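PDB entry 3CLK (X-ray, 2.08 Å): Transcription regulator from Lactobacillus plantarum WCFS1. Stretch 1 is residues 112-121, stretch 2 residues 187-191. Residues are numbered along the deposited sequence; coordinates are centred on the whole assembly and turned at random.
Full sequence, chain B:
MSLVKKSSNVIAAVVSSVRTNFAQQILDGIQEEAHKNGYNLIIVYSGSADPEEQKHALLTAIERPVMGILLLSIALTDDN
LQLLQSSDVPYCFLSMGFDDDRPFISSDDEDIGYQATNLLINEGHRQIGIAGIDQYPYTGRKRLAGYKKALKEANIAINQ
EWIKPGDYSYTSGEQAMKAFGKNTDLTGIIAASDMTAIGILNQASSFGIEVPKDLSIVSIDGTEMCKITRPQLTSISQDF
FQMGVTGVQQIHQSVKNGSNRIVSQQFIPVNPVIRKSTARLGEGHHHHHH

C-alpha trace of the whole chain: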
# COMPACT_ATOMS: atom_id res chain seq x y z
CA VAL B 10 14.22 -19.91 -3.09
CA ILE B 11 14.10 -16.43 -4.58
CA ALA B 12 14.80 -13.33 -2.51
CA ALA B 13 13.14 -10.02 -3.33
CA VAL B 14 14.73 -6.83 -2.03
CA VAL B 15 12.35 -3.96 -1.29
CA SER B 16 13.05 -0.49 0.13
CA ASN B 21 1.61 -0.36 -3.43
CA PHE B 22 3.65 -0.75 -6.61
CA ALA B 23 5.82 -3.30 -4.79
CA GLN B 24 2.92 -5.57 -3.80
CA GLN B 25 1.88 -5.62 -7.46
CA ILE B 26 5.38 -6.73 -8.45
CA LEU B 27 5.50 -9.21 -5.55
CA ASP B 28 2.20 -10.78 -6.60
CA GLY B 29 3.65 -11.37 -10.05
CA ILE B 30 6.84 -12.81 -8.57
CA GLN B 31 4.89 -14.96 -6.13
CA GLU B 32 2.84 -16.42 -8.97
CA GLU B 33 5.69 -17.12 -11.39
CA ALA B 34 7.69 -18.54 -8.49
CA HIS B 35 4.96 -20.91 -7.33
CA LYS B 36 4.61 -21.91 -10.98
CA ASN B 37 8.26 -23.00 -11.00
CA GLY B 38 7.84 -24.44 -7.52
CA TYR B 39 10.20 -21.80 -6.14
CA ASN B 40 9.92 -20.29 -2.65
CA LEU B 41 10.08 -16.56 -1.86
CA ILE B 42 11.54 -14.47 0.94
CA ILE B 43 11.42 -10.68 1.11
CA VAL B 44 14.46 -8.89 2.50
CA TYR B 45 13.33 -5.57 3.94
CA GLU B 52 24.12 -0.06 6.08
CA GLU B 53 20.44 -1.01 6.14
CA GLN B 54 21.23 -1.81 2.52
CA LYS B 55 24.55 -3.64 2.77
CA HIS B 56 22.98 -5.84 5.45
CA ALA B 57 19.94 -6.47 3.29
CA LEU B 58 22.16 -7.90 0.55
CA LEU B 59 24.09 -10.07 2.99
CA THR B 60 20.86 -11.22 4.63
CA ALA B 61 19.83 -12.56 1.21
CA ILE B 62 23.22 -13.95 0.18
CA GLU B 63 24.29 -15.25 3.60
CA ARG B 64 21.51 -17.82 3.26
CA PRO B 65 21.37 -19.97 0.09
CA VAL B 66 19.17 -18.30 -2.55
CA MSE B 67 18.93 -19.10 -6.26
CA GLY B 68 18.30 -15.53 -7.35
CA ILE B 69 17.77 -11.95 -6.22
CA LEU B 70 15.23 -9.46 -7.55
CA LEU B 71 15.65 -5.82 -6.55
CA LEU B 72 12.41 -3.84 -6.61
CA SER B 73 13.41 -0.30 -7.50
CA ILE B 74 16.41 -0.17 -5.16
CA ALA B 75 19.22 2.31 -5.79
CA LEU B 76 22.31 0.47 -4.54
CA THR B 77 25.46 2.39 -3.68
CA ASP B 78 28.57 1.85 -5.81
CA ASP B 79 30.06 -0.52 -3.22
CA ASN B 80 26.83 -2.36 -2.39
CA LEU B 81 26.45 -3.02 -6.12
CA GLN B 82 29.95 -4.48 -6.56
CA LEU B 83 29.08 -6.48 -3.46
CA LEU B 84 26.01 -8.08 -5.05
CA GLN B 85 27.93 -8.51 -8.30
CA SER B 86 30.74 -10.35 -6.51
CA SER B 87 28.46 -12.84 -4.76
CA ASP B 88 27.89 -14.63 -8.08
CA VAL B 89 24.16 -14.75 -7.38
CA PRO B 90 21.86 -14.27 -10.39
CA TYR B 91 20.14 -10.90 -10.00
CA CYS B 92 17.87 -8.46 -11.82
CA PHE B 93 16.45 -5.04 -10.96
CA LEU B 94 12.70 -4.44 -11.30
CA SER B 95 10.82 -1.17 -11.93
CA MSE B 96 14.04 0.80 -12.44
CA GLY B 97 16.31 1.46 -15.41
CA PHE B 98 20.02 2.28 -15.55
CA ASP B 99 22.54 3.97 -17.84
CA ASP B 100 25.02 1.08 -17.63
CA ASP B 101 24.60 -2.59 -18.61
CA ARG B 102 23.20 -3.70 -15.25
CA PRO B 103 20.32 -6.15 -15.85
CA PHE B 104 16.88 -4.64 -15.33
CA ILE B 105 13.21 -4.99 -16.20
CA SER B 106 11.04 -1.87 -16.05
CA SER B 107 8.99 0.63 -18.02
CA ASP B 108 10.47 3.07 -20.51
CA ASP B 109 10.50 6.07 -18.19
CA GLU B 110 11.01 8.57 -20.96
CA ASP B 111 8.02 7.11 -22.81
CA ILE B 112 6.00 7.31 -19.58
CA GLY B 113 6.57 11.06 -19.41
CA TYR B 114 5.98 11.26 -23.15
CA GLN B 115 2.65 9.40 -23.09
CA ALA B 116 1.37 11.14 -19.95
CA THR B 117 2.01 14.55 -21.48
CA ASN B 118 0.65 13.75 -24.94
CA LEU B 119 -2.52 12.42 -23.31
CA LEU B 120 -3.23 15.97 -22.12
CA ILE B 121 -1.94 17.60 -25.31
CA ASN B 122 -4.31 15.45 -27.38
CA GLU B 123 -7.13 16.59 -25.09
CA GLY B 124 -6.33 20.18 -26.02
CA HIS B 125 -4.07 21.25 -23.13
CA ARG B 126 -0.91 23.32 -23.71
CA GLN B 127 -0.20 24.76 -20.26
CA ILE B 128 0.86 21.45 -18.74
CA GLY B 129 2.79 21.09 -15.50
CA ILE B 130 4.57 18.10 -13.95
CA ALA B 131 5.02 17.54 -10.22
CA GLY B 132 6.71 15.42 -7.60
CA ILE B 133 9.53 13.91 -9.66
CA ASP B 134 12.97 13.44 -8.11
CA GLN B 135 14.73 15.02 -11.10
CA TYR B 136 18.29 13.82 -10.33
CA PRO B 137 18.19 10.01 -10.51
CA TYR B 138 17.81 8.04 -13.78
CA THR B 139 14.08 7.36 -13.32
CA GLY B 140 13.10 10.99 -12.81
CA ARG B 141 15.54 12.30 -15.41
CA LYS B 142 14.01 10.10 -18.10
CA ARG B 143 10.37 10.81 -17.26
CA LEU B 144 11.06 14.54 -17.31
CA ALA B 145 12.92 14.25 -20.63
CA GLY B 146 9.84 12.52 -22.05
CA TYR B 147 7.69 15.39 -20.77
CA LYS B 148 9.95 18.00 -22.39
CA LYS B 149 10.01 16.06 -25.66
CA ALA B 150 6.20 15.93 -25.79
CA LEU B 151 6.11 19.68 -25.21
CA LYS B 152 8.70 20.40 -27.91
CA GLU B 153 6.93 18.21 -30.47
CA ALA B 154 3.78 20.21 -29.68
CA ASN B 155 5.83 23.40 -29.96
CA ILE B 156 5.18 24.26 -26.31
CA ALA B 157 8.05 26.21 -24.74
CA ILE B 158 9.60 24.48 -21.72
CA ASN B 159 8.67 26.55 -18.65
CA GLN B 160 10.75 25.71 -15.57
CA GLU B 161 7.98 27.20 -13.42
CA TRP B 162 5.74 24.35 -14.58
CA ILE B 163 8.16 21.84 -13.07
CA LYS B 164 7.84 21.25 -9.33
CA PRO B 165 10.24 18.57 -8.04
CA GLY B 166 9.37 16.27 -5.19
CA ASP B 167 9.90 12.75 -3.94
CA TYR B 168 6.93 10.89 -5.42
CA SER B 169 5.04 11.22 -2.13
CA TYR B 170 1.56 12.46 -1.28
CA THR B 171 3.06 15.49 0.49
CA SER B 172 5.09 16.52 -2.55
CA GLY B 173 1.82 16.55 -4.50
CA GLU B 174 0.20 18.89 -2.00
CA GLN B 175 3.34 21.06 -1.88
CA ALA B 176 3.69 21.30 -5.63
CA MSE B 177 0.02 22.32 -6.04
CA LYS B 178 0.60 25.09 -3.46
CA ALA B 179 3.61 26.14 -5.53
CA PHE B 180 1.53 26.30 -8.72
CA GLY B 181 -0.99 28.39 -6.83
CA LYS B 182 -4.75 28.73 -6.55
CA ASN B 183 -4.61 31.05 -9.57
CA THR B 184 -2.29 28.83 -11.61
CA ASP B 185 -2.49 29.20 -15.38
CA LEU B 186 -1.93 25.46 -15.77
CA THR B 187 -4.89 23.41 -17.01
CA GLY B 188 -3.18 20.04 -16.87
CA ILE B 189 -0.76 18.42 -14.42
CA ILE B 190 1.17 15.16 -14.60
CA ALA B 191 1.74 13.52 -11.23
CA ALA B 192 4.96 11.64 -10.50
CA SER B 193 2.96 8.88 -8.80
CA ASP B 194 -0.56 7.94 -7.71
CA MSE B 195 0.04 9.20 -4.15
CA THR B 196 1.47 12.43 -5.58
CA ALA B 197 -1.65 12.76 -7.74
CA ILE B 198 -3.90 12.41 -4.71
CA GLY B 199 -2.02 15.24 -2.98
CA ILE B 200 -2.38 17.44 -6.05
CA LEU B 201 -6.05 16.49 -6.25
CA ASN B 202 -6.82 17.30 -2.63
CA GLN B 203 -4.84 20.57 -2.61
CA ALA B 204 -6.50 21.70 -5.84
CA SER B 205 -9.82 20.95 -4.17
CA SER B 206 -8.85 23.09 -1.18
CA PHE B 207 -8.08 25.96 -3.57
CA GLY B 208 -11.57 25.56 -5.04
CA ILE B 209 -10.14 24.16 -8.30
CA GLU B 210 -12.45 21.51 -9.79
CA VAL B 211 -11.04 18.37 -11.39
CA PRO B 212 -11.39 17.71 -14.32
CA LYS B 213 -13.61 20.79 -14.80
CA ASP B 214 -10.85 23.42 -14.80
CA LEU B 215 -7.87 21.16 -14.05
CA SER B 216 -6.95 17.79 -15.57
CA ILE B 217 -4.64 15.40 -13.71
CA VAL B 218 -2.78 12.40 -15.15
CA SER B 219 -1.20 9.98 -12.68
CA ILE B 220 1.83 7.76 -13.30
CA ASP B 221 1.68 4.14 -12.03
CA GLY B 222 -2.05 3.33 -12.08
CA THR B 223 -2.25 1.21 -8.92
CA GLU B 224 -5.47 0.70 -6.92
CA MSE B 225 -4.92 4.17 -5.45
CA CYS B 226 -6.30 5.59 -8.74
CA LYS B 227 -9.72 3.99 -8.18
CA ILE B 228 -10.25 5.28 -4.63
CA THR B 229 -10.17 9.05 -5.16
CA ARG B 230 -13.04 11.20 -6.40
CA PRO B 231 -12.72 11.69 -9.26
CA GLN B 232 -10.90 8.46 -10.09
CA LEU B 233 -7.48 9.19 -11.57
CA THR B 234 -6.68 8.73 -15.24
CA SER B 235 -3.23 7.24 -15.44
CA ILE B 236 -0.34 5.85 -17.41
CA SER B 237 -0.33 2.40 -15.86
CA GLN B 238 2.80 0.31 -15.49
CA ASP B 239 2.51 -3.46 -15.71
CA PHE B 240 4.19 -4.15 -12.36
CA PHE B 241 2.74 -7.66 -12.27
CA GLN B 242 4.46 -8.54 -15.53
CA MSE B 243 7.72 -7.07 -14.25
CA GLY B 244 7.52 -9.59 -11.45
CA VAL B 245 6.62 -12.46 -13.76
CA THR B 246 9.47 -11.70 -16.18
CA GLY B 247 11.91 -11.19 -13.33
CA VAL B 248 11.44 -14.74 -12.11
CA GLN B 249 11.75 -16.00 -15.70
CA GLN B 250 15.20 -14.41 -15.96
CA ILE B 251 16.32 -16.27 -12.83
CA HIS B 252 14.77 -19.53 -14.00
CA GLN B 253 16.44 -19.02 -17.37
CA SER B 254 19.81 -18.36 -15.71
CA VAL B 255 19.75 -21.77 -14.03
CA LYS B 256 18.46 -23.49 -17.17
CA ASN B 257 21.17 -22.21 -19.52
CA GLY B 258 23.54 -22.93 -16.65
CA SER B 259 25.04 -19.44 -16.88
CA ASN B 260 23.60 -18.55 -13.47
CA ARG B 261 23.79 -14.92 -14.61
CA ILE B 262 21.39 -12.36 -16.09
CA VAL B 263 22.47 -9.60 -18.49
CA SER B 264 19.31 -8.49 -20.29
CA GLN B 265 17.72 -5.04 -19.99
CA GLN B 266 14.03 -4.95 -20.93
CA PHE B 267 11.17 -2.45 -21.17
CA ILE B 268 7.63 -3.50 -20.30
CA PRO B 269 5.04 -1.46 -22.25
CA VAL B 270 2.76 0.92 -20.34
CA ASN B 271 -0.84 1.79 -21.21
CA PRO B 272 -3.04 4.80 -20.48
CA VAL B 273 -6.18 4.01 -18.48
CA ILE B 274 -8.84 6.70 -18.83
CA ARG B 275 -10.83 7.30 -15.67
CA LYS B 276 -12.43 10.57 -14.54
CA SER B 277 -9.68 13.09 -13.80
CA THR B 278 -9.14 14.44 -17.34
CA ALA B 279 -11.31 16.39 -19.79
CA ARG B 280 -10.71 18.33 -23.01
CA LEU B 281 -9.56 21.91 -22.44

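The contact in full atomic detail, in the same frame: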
# COMPACT_ATOMS: atom_id res chain seq x y z
N ILE B 112 7.07 7.08 -20.55
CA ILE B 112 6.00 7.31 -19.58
C ILE B 112 5.70 8.80 -19.57
O ILE B 112 4.54 9.21 -19.69
CB ILE B 112 6.40 6.87 -18.15
CG1 ILE B 112 6.36 5.34 -18.05
CG2 ILE B 112 5.44 7.51 -17.12
CD1 ILE B 112 6.60 4.80 -16.66
N GLY B 113 6.74 9.62 -19.44
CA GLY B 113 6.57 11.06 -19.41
C GLY B 113 5.99 11.57 -20.72
O GLY B 113 5.18 12.51 -20.75
N TYR B 114 6.42 10.93 -21.81
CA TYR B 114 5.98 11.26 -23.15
C TYR B 114 4.49 10.98 -23.33
O TYR B 114 3.74 11.84 -23.79
CB TYR B 114 6.78 10.45 -24.17
CG TYR B 114 6.55 10.82 -25.62
CD1 TYR B 114 6.98 12.05 -26.13
CD2 TYR B 114 5.94 9.92 -26.49
CE1 TYR B 114 6.82 12.36 -27.49
CE2 TYR B 114 5.78 10.22 -27.84
CZ TYR B 114 6.22 11.44 -28.33
OH TYR B 114 6.06 11.71 -29.68
N GLN B 115 4.06 9.77 -22.97
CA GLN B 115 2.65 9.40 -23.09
C GLN B 115 1.72 10.19 -22.16
O GLN B 115 0.63 10.60 -22.55
CB GLN B 115 2.47 7.91 -22.85
CG GLN B 115 2.90 7.06 -24.05
CD GLN B 115 2.52 5.60 -23.89
OE1 GLN B 115 1.37 5.27 -23.58
NE2 GLN B 115 3.47 4.72 -24.12
N ALA B 116 2.16 10.40 -20.93
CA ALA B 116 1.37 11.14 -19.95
C ALA B 116 1.08 12.55 -20.46
O ALA B 116 -0.06 13.05 -20.39
CB ALA B 116 2.12 11.21 -18.61
N THR B 117 2.12 13.19 -20.98
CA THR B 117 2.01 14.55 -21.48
C THR B 117 1.18 14.64 -22.76
O THR B 117 0.34 15.53 -22.89
CB THR B 117 3.41 15.14 -21.72
OG1 THR B 117 4.20 14.98 -20.53
CG2 THR B 117 3.32 16.62 -22.05
N ASN B 118 1.41 13.73 -23.70
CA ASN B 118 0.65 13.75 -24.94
C ASN B 118 -0.83 13.49 -24.69
O ASN B 118 -1.69 13.98 -25.42
CB ASN B 118 1.20 12.71 -25.93
CG ASN B 118 2.38 13.25 -26.72
OD1 ASN B 118 3.14 12.48 -27.32
ND2 ASN B 118 2.53 14.57 -26.73
N LEU B 119 -1.13 12.71 -23.65
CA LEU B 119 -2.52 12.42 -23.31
C LEU B 119 -3.26 13.74 -23.08
O LEU B 119 -4.40 13.91 -23.54
CB LEU B 119 -2.59 11.52 -22.07
CG LEU B 119 -3.94 10.88 -21.72
CD1 LEU B 119 -3.73 9.74 -20.73
CD2 LEU B 119 -4.89 11.93 -21.14
N LEU B 120 -2.62 14.67 -22.38
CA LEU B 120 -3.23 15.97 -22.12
C LEU B 120 -3.19 16.84 -23.38
O LEU B 120 -4.17 17.52 -23.70
CB LEU B 120 -2.51 16.69 -20.96
CG LEU B 120 -2.64 16.04 -19.57
CD1 LEU B 120 -1.72 16.73 -18.57
CD2 LEU B 120 -4.08 16.13 -19.11
N ILE B 121 -2.07 16.81 -24.09
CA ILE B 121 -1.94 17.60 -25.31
C ILE B 121 -3.03 17.21 -26.31
O ILE B 121 -3.63 18.07 -26.95
CB ILE B 121 -0.55 17.40 -25.98
CG1 ILE B 121 0.54 18.05 -25.12
CG2 ILE B 121 -0.56 18.01 -27.37
CD1 ILE B 121 1.96 17.66 -25.54
N THR B 187 -3.58 24.03 -16.86
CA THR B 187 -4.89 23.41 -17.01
C THR B 187 -4.72 21.90 -16.93
O THR B 187 -5.68 21.17 -16.83
CB THR B 187 -5.53 23.74 -18.34
OG1 THR B 187 -4.74 23.19 -19.40
CG2 THR B 187 -5.65 25.25 -18.51
N GLY B 188 -3.47 21.45 -16.96
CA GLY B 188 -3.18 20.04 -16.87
C GLY B 188 -1.93 19.81 -16.05
O GLY B 188 -0.98 20.59 -16.14
N ILE B 189 -1.92 18.75 -15.24
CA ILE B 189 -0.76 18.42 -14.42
C ILE B 189 -0.51 16.92 -14.42
O ILE B 189 -1.44 16.12 -14.28
CB ILE B 189 -0.96 18.89 -12.96
CG1 ILE B 189 -1.05 20.42 -12.92
CG2 ILE B 189 0.20 18.41 -12.09
CD1 ILE B 189 -1.41 20.95 -11.53
N ILE B 190 0.75 16.55 -14.60
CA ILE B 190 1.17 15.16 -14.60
C ILE B 190 1.76 14.89 -13.23
O ILE B 190 2.63 15.63 -12.76
CB ILE B 190 2.24 14.91 -15.68
CG1 ILE B 190 1.67 15.24 -17.06
CG2 ILE B 190 2.72 13.46 -15.62
CD1 ILE B 190 2.62 15.00 -18.19
N ALA B 191 1.26 13.86 -12.57
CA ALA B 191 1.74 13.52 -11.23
C ALA B 191 2.80 12.43 -11.32
O ALA B 191 2.65 11.47 -12.07
CB ALA B 191 0.58 13.08 -10.34

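Residues 112-121 form part of an α-helix that begins earlier in the chain, and residues 188-191 form a β-strand, with Thr-187 leading into it. The two elements run nearly antiparallel: their N-to-C directions differ by 158°, and their axes approach to 8.8 Å, a spacing that leaves room for one layer of side chains. The register follows from this direction. Ala-116 lies over Ile-190, with 6.7 Å between their CA atoms, and one helical turn later Leu-120 lies over Gly-188, where the CA atoms are 6.6 Å apart. A step of four residues along the helix thus matches a step of two along the strand, so both elements present the same face at each point of contact.

No hydrogen bond crosses between the stretches. The helix meets its own backbone needs, as in the bonds from Ala-116 N to Ile-112 O (2.9 Å) and from Ile-121 N to Thr-117 O (3.0 Å). What joins it to the strand is apolar packing, which buries a modest 220 Å² summed over both sides.

Ile-190 is the centre of this packing and contributes the largest share of the covered area. Its CA-to-CB bond points toward the helix, and its m,t rotamer extends CD1 beneath the helical backbone, where Ile-190 CD1 lies 3.7 Å from Ala-116 C. Its other branch is also used: Ile-190 CG2 lies 3.8 Å from Ala-116 CB. A branched aliphatic side chain suits this position because it can fill the space below the helix in two directions, while the small methyl group of Ala-116, also pointing toward the strand, lets the backbones come near one another.

Leu-120 extends the apolar surface by one turn. Its side chain, again m,t and with its CA-to-CB bond toward the strand, places Leu-120 CD1 4.0 Å from Ile-190 CG1. Leu-120 CD1 also rests on the strand backbone, 4.0 Å from Gly-188 C and 3.9 Å from Ile-189 N. Gly-188 suits this place by having no side chain: a CB there would point toward the helix and sit only 3.0 Å from Leu-120 CD1, too tight for two carbon atoms. The leucine therefore covers bare backbone. Between these two inward positions, Ile-189 follows the alternation of a β-strand and directs its CA-to-CB bond away from the helix, although it too is buried.

Thr-117 borders the contact, with its CA-to-CB bond sideways to the strand. In the m rotamer its hydroxyl turns back to its own helix, and Thr-117 OG1 donates to Gly-113 O at 2.7 Å, which would satisfy a polar group in a buried setting. The modelled position of Thr-117 OG1 is less certain, however, because it lies 2.8 Å from Ile-190 CD1, a clash rather than an attraction. The CA-to-CB bonds of Tyr-114 and Asn-118 point away from the strand, and both residues are partly exposed, as befits polar side chains directed away from the contact.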